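Long-range contacts in Thg1-like uncharacterized protein (Bacillus thuringiensis, PDB 4KGM), which probably adds nucleotides to the 5' end of tRNA in the 3'-to-5' direction, as relatives of tRNA(His) guanylyltransferase do, and here binds ATP and magnesium: residues Gln47-Ala52 with Glu114-Lys119; Trp54-Tyr59 with Ser106-Lys111. All blocks are in the same frame, centred on the assembly; numbering follows the deposited sequence.

Contact 1: Gln47-Ala52 with Glu114-Lys119; sequences QDLAEA and EVMREK. With ATP (adenosine-5'-triphosphate), chain E.
Met116 reaches across to Leu49 and Ala52, joining two nearly antiparallel helices of the polymerase palm-like catalytic domain. The axes run at 155° to each other and come no closer than 9.8 Å, a gap that suits a long, unbranched thioether. The Met116 chain bends at chi2 (64°); Met116 SD lies 3.7 Å from Ala52 CB, and Met116 CE carries on to lie 3.6 Å from Leu49 CD1. The two side chains cross obliquely, and Met116 CE also rests against the backbone of the opposing helix, 3.8 Å from Leu49 CA. Ala52 points its single methyl at the other helix; being so small, it leaves room for both the sulfur and Val115, whose CG1 touches Ala52 CB at 4.0 Å. The buried join is made by apolar side chains, and no hydrogen bond crosses it.

Polar side chains lie at or beyond its edge. Asp48 OD2 bonds to the hydroxyl of Tyr120, just past the second segment, while Gln47 NE2 donates to the anti side of Glu51 OE2 at 2.7 Å, one helical turn along. Glu114 OE1 forms a salt bridge with Arg117 of the second subunit.

Leu49 belongs to the ATP pocket, and a branched side chain suits a residue that must meet both the nucleotide and the partner helix. Leu49 CG stands anti to the backbone N (chi1 -180°); beyond it CD1 meets Met116, whereas Leu49 CD2 sits over the adenine ring, 3.5 Å from ATP C6.

Contact 2: Trp54-Tyr59 with Ser106-Lys111; sequences WETCKY and SMATAK
Met107 O is approached by two groups: Lys111 N donates the helical hydrogen bond to it at 3.2 Å, and the carbonyl oxygen lies at the edge of the Tyr59 ring, near the ring plane, with Tyr59 CE2 3.5 Å away. The slightly positive rim of an aromatic ring suits such a carbonyl. With CG anti to the backbone N (chi1 -177°), the Tyr59 side chain leaves its helix toward the partner, where it crosses the Met107 side chain at about a right angle. Lys111 folds over one ring face. Bends at chi2 and chi3 curl its chain, and Lys111 CE makes a CH-pi contact 3.9 Å from the Tyr59 ring centroid, offset toward the rim. Lysine suits this place because its methylenes pack while NZ goes on to a salt bridge with Glu114. Lys111 CG also lies 3.7 Å from Thr56 CA. Thr56 turns its two branches to different uses: OG1 bonds back to Ala52 O within its own helix, and Thr56 CG2 touches Ala108 CA at 3.7 Å, where a small alanine allows close approach. Ser106 OG and Thr109 OG1 are hydrogen-bonded to Thr109 and Ser106 of the second subunit, while helix 47-63 rests on the sheet through Thr56 and Cys57, both against Ile77 of strand 76-81.

Both contacts join helix 47-63 to helix 97-119, and along the chain contact 2 is nested within contact 1, their centres 11 Å apart. Contact 1 lies at the start of helix 47-63 and toward the C-terminal end of helix 97-119; it is the more buried, relies on methyl and thioether groups, and borders the nucleotide pocket. Contact 2 is nearer the centre of the chain yet only partly buried. It buries more area between its segments, 320 against 213 Å², and mixes ring, methylene and carbonyl contacts. Neither has a hydrogen bond between its segments. The contacts also meet directly, Gln47 NE2 packing 4.3 Å from Trp54 CZ3, and both touch the second subunit.

Contact 1: Gln47-Ala52 with Glu114-Lys119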
# COMPACT_ATOMS: atom_id res chain seq x y z
N GLN A 47 -18.68 -14.59 32.53
CA GLN A 47 -17.43 -14.43 33.27
C GLN A 47 -16.33 -15.33 32.72
O GLN A 47 -15.16 -14.95 32.69
CB GLN A 47 -17.65 -14.71 34.76
CG GLN A 47 -16.44 -14.45 35.64
CD GLN A 47 -16.26 -12.98 35.97
OE1 GLN A 47 -17.16 -12.17 35.78
NE2 GLN A 47 -15.08 -12.62 36.47
N ASP A 48 -16.71 -16.54 32.30
CA ASP A 48 -15.74 -17.49 31.76
C ASP A 48 -15.16 -17.02 30.43
O ASP A 48 -13.96 -17.13 30.19
CB ASP A 48 -16.38 -18.87 31.60
CG ASP A 48 -16.49 -19.62 32.91
OD1 ASP A 48 -15.62 -19.41 33.79
OD2 ASP A 48 -17.44 -20.41 33.07
N LEU A 49 -16.03 -16.51 29.56
CA LEU A 49 -15.61 -16.02 28.25
C LEU A 49 -14.72 -14.79 28.39
O LEU A 49 -13.68 -14.68 27.74
CB LEU A 49 -16.82 -15.69 27.39
CG LEU A 49 -16.53 -15.17 25.98
CD1 LEU A 49 -15.92 -16.26 25.12
CD2 LEU A 49 -17.78 -14.61 25.33
N ALA A 50 -15.14 -13.86 29.25
CA ALA A 50 -14.39 -12.63 29.47
C ALA A 50 -13.00 -12.90 30.05
O ALA A 50 -12.03 -12.25 29.66
CB ALA A 50 -15.18 -11.70 30.38
N GLU A 51 -12.90 -13.85 30.96
CA GLU A 51 -11.62 -14.19 31.58
C GLU A 51 -10.72 -14.97 30.62
O GLU A 51 -9.52 -15.09 30.85
CB GLU A 51 -11.83 -14.99 32.87
CG GLU A 51 -12.37 -14.16 34.02
CD GLU A 51 -12.54 -14.97 35.30
OE1 GLU A 51 -12.15 -16.15 35.31
OE2 GLU A 51 -13.06 -14.41 36.29
N ALA A 52 -11.31 -15.49 29.55
CA ALA A 52 -10.54 -16.18 28.52
C ALA A 52 -9.88 -15.16 27.60
O ALA A 52 -8.79 -15.39 27.09
CB ALA A 52 -11.44 -17.11 27.73
N GLU A 114 -7.14 -22.58 23.59
CA GLU A 114 -6.57 -23.42 24.64
C GLU A 114 -7.32 -23.27 25.96
O GLU A 114 -7.73 -24.26 26.57
CB GLU A 114 -5.09 -23.09 24.85
CG GLU A 114 -4.51 -23.71 26.11
CD GLU A 114 -3.07 -23.29 26.37
OE1 GLU A 114 -2.15 -24.02 25.95
OE2 GLU A 114 -2.87 -22.24 27.01
N VAL A 115 -7.47 -22.03 26.41
CA VAL A 115 -8.14 -21.73 27.67
C VAL A 115 -9.62 -22.13 27.64
O VAL A 115 -10.13 -22.71 28.59
CB VAL A 115 -8.02 -20.23 28.02
CG1 VAL A 115 -8.92 -19.88 29.20
CG2 VAL A 115 -6.57 -19.88 28.32
N MET A 116 -10.28 -21.82 26.53
CA MET A 116 -11.71 -22.06 26.42
C MET A 116 -12.05 -23.55 26.39
O MET A 116 -13.14 -23.95 26.81
CB MET A 116 -12.28 -21.37 25.18
CG MET A 116 -13.71 -20.90 25.34
SD MET A 116 -13.89 -19.63 26.61
CE MET A 116 -15.67 -19.51 26.71
N ARG A 117 -11.12 -24.37 25.92
CA ARG A 117 -11.34 -25.80 25.86
C ARG A 117 -11.54 -26.33 27.28
O ARG A 117 -12.35 -27.23 27.51
CB ARG A 117 -10.15 -26.50 25.20
CG ARG A 117 -10.24 -26.57 23.68
CD ARG A 117 -11.66 -26.84 23.22
NE ARG A 117 -11.70 -27.45 21.90
CZ ARG A 117 -12.16 -26.85 20.81
NH1 ARG A 117 -12.37 -25.54 20.81
NH2 ARG A 117 -12.42 -27.56 19.72
N GLU A 118 -10.78 -25.77 28.21
CA GLU A 118 -10.72 -26.29 29.58
C GLU A 118 -12.12 -26.51 30.14
O GLU A 118 -12.45 -27.60 30.62
CB GLU A 118 -9.95 -25.34 30.49
CG GLU A 118 -8.51 -25.10 30.08
CD GLU A 118 -7.81 -24.10 30.98
OE1 GLU A 118 -6.73 -23.60 30.60
OE2 GLU A 118 -8.33 -23.82 32.09
N LYS A 119 -12.95 -25.47 30.08
CA LYS A 119 -14.29 -25.52 30.64
C LYS A 119 -15.35 -25.78 29.58
O LYS A 119 -16.50 -26.08 29.90
CB LYS A 119 -14.60 -24.22 31.39
PG ATP E . -18.01 -10.66 12.71
O1G ATP E . -18.63 -9.37 12.23
O2G ATP E . -17.67 -11.64 11.62
O3G ATP E . -16.90 -10.46 13.72
PB ATP E . -19.53 -11.05 15.07
O1B ATP E . -18.29 -11.31 15.89
O2B ATP E . -20.81 -11.76 15.43
O3B ATP E . -19.21 -11.37 13.52
PA ATP E . -19.62 -8.61 16.39
O1A ATP E . -20.33 -7.28 16.24
O2A ATP E . -18.16 -8.66 16.74
O3A ATP E . -19.85 -9.47 15.05
O5' ATP E . -20.42 -9.51 17.46
C5' ATP E . -19.91 -9.71 18.77
C4' ATP E . -20.79 -10.73 19.50
O4' ATP E . -20.10 -11.32 20.60
C3' ATP E . -22.05 -10.08 20.05
O3' ATP E . -23.20 -10.54 19.33
C2' ATP E . -22.14 -10.53 21.50
O2' ATP E . -23.40 -11.15 21.75
C1' ATP E . -21.01 -11.53 21.68
N9 ATP E . -20.33 -11.34 22.99
C8 ATP E . -19.33 -10.49 23.25
N7 ATP E . -18.94 -10.57 24.55
C5 ATP E . -19.71 -11.50 25.14
C6 ATP E . -19.82 -12.08 26.50
N6 ATP E . -19.02 -11.67 27.51
N1 ATP E . -20.76 -13.04 26.70
C2 ATP E . -21.57 -13.45 25.70
N3 ATP E . -21.52 -12.97 24.45
C4 ATP E . -20.62 -12.01 24.11

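Contact 2: Trp54-Tyr59 with Ser106-Lys111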
# COMPACT_ATOMS: atom_id res chain seq x y z
N TRP A 54 -9.09 -12.16 28.77
CA TRP A 54 -8.12 -11.51 29.64
C TRP A 54 -6.81 -12.28 29.68
O TRP A 54 -5.73 -11.68 29.74
CB TRP A 54 -8.70 -11.34 31.05
CG TRP A 54 -9.95 -10.51 31.08
CD1 TRP A 54 -10.44 -9.73 30.08
CD2 TRP A 54 -10.87 -10.40 32.17
NE1 TRP A 54 -11.61 -9.13 30.48
CE2 TRP A 54 -11.90 -9.53 31.76
CE3 TRP A 54 -10.93 -10.95 33.46
CZ2 TRP A 54 -12.97 -9.19 32.58
CZ3 TRP A 54 -11.99 -10.61 34.28
CH2 TRP A 54 -13.00 -9.74 33.84
N GLU A 55 -6.90 -13.60 29.65
CA GLU A 55 -5.71 -14.44 29.60
C GLU A 55 -5.07 -14.34 28.22
O GLU A 55 -3.85 -14.44 28.08
CB GLU A 55 -6.05 -15.90 29.92
CG GLU A 55 -6.36 -16.14 31.38
CD GLU A 55 -5.20 -15.77 32.29
OE1 GLU A 55 -4.11 -16.36 32.13
OE2 GLU A 55 -5.38 -14.88 33.15
N THR A 56 -5.90 -14.14 27.21
CA THR A 56 -5.42 -13.94 25.85
C THR A 56 -4.68 -12.60 25.77
O THR A 56 -3.60 -12.51 25.19
CB THR A 56 -6.57 -13.96 24.83
OG1 THR A 56 -7.22 -15.24 24.86
CG2 THR A 56 -6.06 -13.69 23.43
N CYS A 57 -5.28 -11.58 26.37
CA CYS A 57 -4.69 -10.24 26.40
C CYS A 57 -3.31 -10.23 27.07
O CYS A 57 -2.42 -9.50 26.64
CB CYS A 57 -5.61 -9.27 27.12
SG CYS A 57 -7.09 -8.82 26.19
N LYS A 58 -3.15 -11.04 28.11
CA LYS A 58 -1.86 -11.16 28.78
C LYS A 58 -0.85 -11.81 27.85
O LYS A 58 0.26 -11.32 27.68
CB LYS A 58 -1.99 -11.98 30.06
CG LYS A 58 -2.84 -11.34 31.15
CD LYS A 58 -2.87 -12.22 32.40
CE LYS A 58 -3.66 -11.59 33.52
NZ LYS A 58 -3.62 -12.42 34.76
N TYR A 59 -1.26 -12.92 27.25
CA TYR A 59 -0.42 -13.69 26.34
C TYR A 59 0.08 -12.84 25.17
O TYR A 59 1.22 -12.99 24.73
CB TYR A 59 -1.21 -14.89 25.81
CG TYR A 59 -0.42 -15.82 24.91
CD1 TYR A 59 0.59 -16.63 25.42
CD2 TYR A 59 -0.71 -15.92 23.56
CE1 TYR A 59 1.30 -17.49 24.61
CE2 TYR A 59 -0.00 -16.77 22.73
CZ TYR A 59 1.00 -17.56 23.26
OH TYR A 59 1.70 -18.41 22.44
N SER A 106 -3.05 -14.98 15.14
CA SER A 106 -2.63 -16.35 15.42
C SER A 106 -2.41 -16.57 16.91
O SER A 106 -2.91 -17.54 17.48
CB SER A 106 -1.35 -16.68 14.65
OG SER A 106 -0.91 -18.01 14.91
N MET A 107 -1.67 -15.66 17.54
CA MET A 107 -1.40 -15.73 18.97
C MET A 107 -2.69 -15.69 19.77
O MET A 107 -2.88 -16.47 20.71
CB MET A 107 -0.49 -14.59 19.41
CG MET A 107 0.98 -14.78 19.05
SD MET A 107 1.97 -13.34 19.51
CE MET A 107 3.61 -13.93 19.08
N ALA A 108 -3.59 -14.78 19.39
CA ALA A 108 -4.88 -14.65 20.06
C ALA A 108 -5.67 -15.95 19.91
O ALA A 108 -6.26 -16.43 20.86
CB ALA A 108 -5.65 -13.47 19.49
N THR A 109 -5.65 -16.50 18.70
CA THR A 109 -6.35 -17.75 18.41
C THR A 109 -5.83 -18.91 19.25
O THR A 109 -6.61 -19.69 19.79
CB THR A 109 -6.23 -18.11 16.91
OG1 THR A 109 -6.81 -17.07 16.12
CG2 THR A 109 -6.93 -19.42 16.62
N ALA A 110 -4.51 -19.02 19.36
CA ALA A 110 -3.88 -20.13 20.08
C ALA A 110 -4.24 -20.14 21.56
O ALA A 110 -4.70 -21.15 22.09
CB ALA A 110 -2.37 -20.09 19.89
N LYS A 111 -4.03 -19.01 22.23
CA LYS A 111 -4.28 -18.91 23.66
C LYS A 111 -5.76 -19.04 23.99
O LYS A 111 -6.13 -19.77 24.91
CB LYS A 111 -3.71 -17.60 24.21
CG LYS A 111 -3.98 -17.37 25.70
CD LYS A 111 -3.52 -18.54 26.56
CE LYS A 111 -2.03 -18.79 26.44
NZ LYS A 111 -1.60 -20.01 27.19